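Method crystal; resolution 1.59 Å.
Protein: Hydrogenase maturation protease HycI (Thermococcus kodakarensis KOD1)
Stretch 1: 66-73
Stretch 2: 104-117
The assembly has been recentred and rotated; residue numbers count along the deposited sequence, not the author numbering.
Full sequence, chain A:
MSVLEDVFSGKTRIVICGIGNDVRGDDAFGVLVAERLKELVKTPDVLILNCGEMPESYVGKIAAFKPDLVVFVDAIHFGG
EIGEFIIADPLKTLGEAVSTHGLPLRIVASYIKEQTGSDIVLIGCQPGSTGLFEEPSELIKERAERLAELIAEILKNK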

# COMPACT_ATOMS: atom_id res chain seq x y z
N LYS A 66 10.17 -13.03 -5.16
CA LYS A 66 9.41 -13.67 -6.21
C LYS A 66 7.90 -13.58 -6.06
O LYS A 66 7.26 -14.58 -5.94
CB LYS A 66 9.86 -15.11 -6.43
CG LYS A 66 11.21 -15.20 -7.09
CD LYS A 66 11.65 -16.63 -7.26
CE LYS A 66 11.56 -17.11 -8.69
NZ LYS A 66 10.26 -17.76 -8.96
N PRO A 67 7.37 -12.37 -6.01
CA PRO A 67 5.95 -12.24 -5.75
C PRO A 67 5.07 -12.61 -6.95
O PRO A 67 5.50 -12.46 -8.10
CB PRO A 67 5.79 -10.71 -5.44
CG PRO A 67 6.89 -10.11 -6.28
CD PRO A 67 8.05 -11.08 -6.18
N ASP A 68 3.85 -13.01 -6.62
CA ASP A 68 2.75 -13.16 -7.55
C ASP A 68 1.95 -11.87 -7.56
O ASP A 68 1.38 -11.50 -8.59
CB ASP A 68 1.86 -14.32 -7.14
CG ASP A 68 2.60 -15.67 -7.20
OD1 ASP A 68 3.28 -15.90 -8.22
OD2 ASP A 68 2.53 -16.40 -6.21
N LEU A 69 1.92 -11.19 -6.40
CA LEU A 69 1.17 -9.93 -6.22
C LEU A 69 1.97 -9.02 -5.31
O LEU A 69 2.47 -9.46 -4.27
CB LEU A 69 -0.19 -10.18 -5.57
CG LEU A 69 -1.04 -8.94 -5.23
CD1 LEU A 69 -1.45 -8.21 -6.51
CD2 LEU A 69 -2.25 -9.30 -4.41
N VAL A 70 2.05 -7.74 -5.69
CA VAL A 70 2.62 -6.71 -4.82
C VAL A 70 1.52 -5.70 -4.57
O VAL A 70 0.87 -5.24 -5.53
CB VAL A 70 3.84 -6.03 -5.47
CG1 VAL A 70 4.37 -4.93 -4.51
CG2 VAL A 70 4.95 -7.10 -5.76
N VAL A 71 1.26 -5.41 -3.30
CA VAL A 71 0.19 -4.45 -2.89
C VAL A 71 0.83 -3.27 -2.21
O VAL A 71 1.41 -3.46 -1.13
CB VAL A 71 -0.76 -5.12 -1.92
CG1 VAL A 71 -1.88 -4.19 -1.50
CG2 VAL A 71 -1.35 -6.40 -2.55
N PHE A 72 0.74 -2.08 -2.81
CA PHE A 72 1.19 -0.84 -2.17
C PHE A 72 0.02 -0.28 -1.41
O PHE A 72 -1.10 -0.36 -1.89
CB PHE A 72 1.69 0.15 -3.22
CG PHE A 72 2.99 -0.27 -3.83
CD1 PHE A 72 3.05 -0.83 -5.09
CD2 PHE A 72 4.17 -0.17 -3.09
CE1 PHE A 72 4.29 -1.26 -5.64
CE2 PHE A 72 5.39 -0.62 -3.64
CZ PHE A 72 5.45 -1.12 -4.90
N VAL A 73 0.26 0.23 -0.21
CA VAL A 73 -0.84 0.79 0.59
C VAL A 73 -0.41 2.21 0.97
O VAL A 73 0.68 2.40 1.50
CB VAL A 73 -1.11 -0.04 1.85
CG1 VAL A 73 -2.24 0.57 2.68
CG2 VAL A 73 -1.39 -1.54 1.52
N PRO A 104 7.59 8.80 -9.25
CA PRO A 104 6.24 8.24 -9.12
C PRO A 104 6.20 6.74 -8.91
O PRO A 104 7.06 6.02 -9.33
CB PRO A 104 5.53 8.66 -10.38
CG PRO A 104 6.55 8.85 -11.37
CD PRO A 104 7.66 9.46 -10.64
N LEU A 105 5.16 6.33 -8.24
CA LEU A 105 4.94 4.95 -7.94
C LEU A 105 4.78 4.16 -9.23
O LEU A 105 5.11 3.02 -9.30
CB LEU A 105 3.74 4.80 -7.03
CG LEU A 105 3.45 3.40 -6.54
CD1 LEU A 105 4.59 2.85 -5.72
CD2 LEU A 105 2.16 3.28 -5.77
N ARG A 106 4.23 4.79 -10.25
CA ARG A 106 4.14 4.11 -11.55
C ARG A 106 5.48 3.55 -12.05
O ARG A 106 5.54 2.45 -12.62
CB ARG A 106 3.58 5.08 -12.62
CG ARG A 106 3.43 4.43 -14.01
CD ARG A 106 2.68 5.39 -15.00
NE ARG A 106 3.51 6.54 -15.32
CZ ARG A 106 4.28 6.66 -16.40
NH1 ARG A 106 4.35 5.69 -17.32
NH2 ARG A 106 5.00 7.76 -16.55
N ILE A 107 6.53 4.31 -11.88
CA ILE A 107 7.86 3.88 -12.29
C ILE A 107 8.35 2.70 -11.46
O ILE A 107 8.80 1.73 -11.98
CB ILE A 107 8.88 5.00 -12.13
CG1 ILE A 107 8.45 6.25 -12.88
CG2 ILE A 107 10.24 4.54 -12.57
CD1 ILE A 107 8.09 6.04 -14.31
N VAL A 108 8.19 2.82 -10.15
CA VAL A 108 8.54 1.72 -9.24
C VAL A 108 7.79 0.44 -9.60
O VAL A 108 8.39 -0.62 -9.75
CB VAL A 108 8.26 2.11 -7.77
CG1 VAL A 108 8.53 0.91 -6.85
CG2 VAL A 108 9.12 3.30 -7.39
N ALA A 109 6.47 0.52 -9.72
CA ALA A 109 5.61 -0.60 -10.04
C ALA A 109 5.93 -1.23 -11.40
O ALA A 109 5.89 -2.44 -11.54
CB ALA A 109 4.10 -0.13 -9.99
N SER A 110 6.21 -0.38 -12.40
CA SER A 110 6.56 -0.88 -13.74
C SER A 110 7.88 -1.67 -13.71
O SER A 110 8.01 -2.71 -14.34
CB SER A 110 6.69 0.27 -14.74
OG SER A 110 5.44 0.97 -14.86
N TYR A 111 8.86 -1.12 -13.00
CA TYR A 111 10.13 -1.87 -12.83
C TYR A 111 9.91 -3.22 -12.14
O TYR A 111 10.37 -4.27 -12.62
CB TYR A 111 11.12 -1.03 -12.05
CG TYR A 111 12.41 -1.74 -11.76
CD1 TYR A 111 13.39 -1.84 -12.74
CD2 TYR A 111 12.65 -2.30 -10.53
CE1 TYR A 111 14.58 -2.49 -12.50
CE2 TYR A 111 13.86 -2.97 -10.27
CZ TYR A 111 14.82 -3.04 -11.26
OH TYR A 111 16.02 -3.69 -11.03
N ILE A 112 9.21 -3.21 -11.00
CA ILE A 112 8.93 -4.48 -10.31
C ILE A 112 8.23 -5.52 -11.20
O ILE A 112 8.65 -6.70 -11.26
CB ILE A 112 8.09 -4.25 -9.02
CG1 ILE A 112 8.88 -3.39 -8.03
CG2 ILE A 112 7.62 -5.64 -8.47
CD1 ILE A 112 8.09 -2.84 -6.83
N LYS A 113 7.23 -5.10 -11.96
CA LYS A 113 6.46 -6.01 -12.79
C LYS A 113 7.32 -6.54 -13.92
O LYS A 113 7.24 -7.73 -14.29
CB LYS A 113 5.16 -5.33 -13.34
CG LYS A 113 4.36 -6.35 -14.09
CD LYS A 113 2.95 -5.90 -14.37
CE LYS A 113 2.17 -7.08 -14.90
NZ LYS A 113 0.72 -6.75 -15.12
N GLU A 114 8.18 -5.69 -14.47
CA GLU A 114 9.06 -6.16 -15.54
C GLU A 114 9.96 -7.25 -15.00
O GLU A 114 10.10 -8.31 -15.64
CB GLU A 114 9.90 -5.02 -16.10
CG GLU A 114 10.45 -5.30 -17.51
CD GLU A 114 11.56 -6.35 -17.54
OE1 GLU A 114 12.35 -6.39 -16.58
OE2 GLU A 114 11.64 -7.13 -18.52
N GLN A 115 10.54 -6.99 -13.83
CA GLN A 115 11.50 -7.92 -13.20
C GLN A 115 10.90 -9.24 -12.76
O GLN A 115 11.59 -10.28 -12.78
CB GLN A 115 12.15 -7.25 -11.99
CG GLN A 115 13.05 -6.07 -12.33
CD GLN A 115 14.22 -6.47 -13.20
OE1 GLN A 115 14.61 -7.63 -13.22
NE2 GLN A 115 14.77 -5.52 -13.93
N THR A 116 9.64 -9.24 -12.36
CA THR A 116 9.03 -10.39 -11.68
C THR A 116 7.81 -11.02 -12.34
O THR A 116 7.44 -12.13 -12.02
CB THR A 116 8.53 -9.99 -10.28
OG1 THR A 116 7.49 -9.02 -10.44
CG2 THR A 116 9.64 -9.37 -9.46
N GLY A 117 7.12 -10.26 -13.19
CA GLY A 117 5.84 -10.72 -13.70
C GLY A 117 4.69 -10.58 -12.72
O GLY A 117 3.57 -11.02 -12.99
O HOH W 1 7.98 -13.28 -9.65

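The two stretches form an apolar strand-on-helix contact, with no direct hydrogen bond between them and one water joining their backbones at one end. Strand 69-73 and helix 105-116 run nearly antiparallel, at 168°, and their axes approach to 10.4 Å, a spacing that leaves room for side chains from both elements to meet between the backbones. Strand alternation decides which residues take part: Val70 and Phe72 point toward the helix, whereas Leu69 and Val73 point away.

Phe72 dominates the interface. Leu105 CD1 sits 3.8 Å from the centroid of the Phe72 ring and only 4° off its normal, a CH-pi contact that sets a methyl squarely over one face. At the ring edge, Ile112 CD1 lies 3.7 Å from Phe72 CZ, while Val108 and Ala109 approach obliquely. Leu105, Val108, Ala109 and Ile112 lie at positions i, i+3, i+4 and i+7, so one side of the helix lines the ring. Ile112 also reaches the next inward-facing strand residue, with its CG2 4.1 Å from Val70 CG2.

Farther along, Pro67 CD packs 4.0 Å from Thr116 CG2. The Thr116 hydroxyl is turned to its own helix, where OG1 donates to Ile112 O at 2.7 Å. Nearby, the water donates to Pro67 O (3.0 Å) and Thr116 O (2.7 Å), bridging two carbonyls that could not bond each other directly.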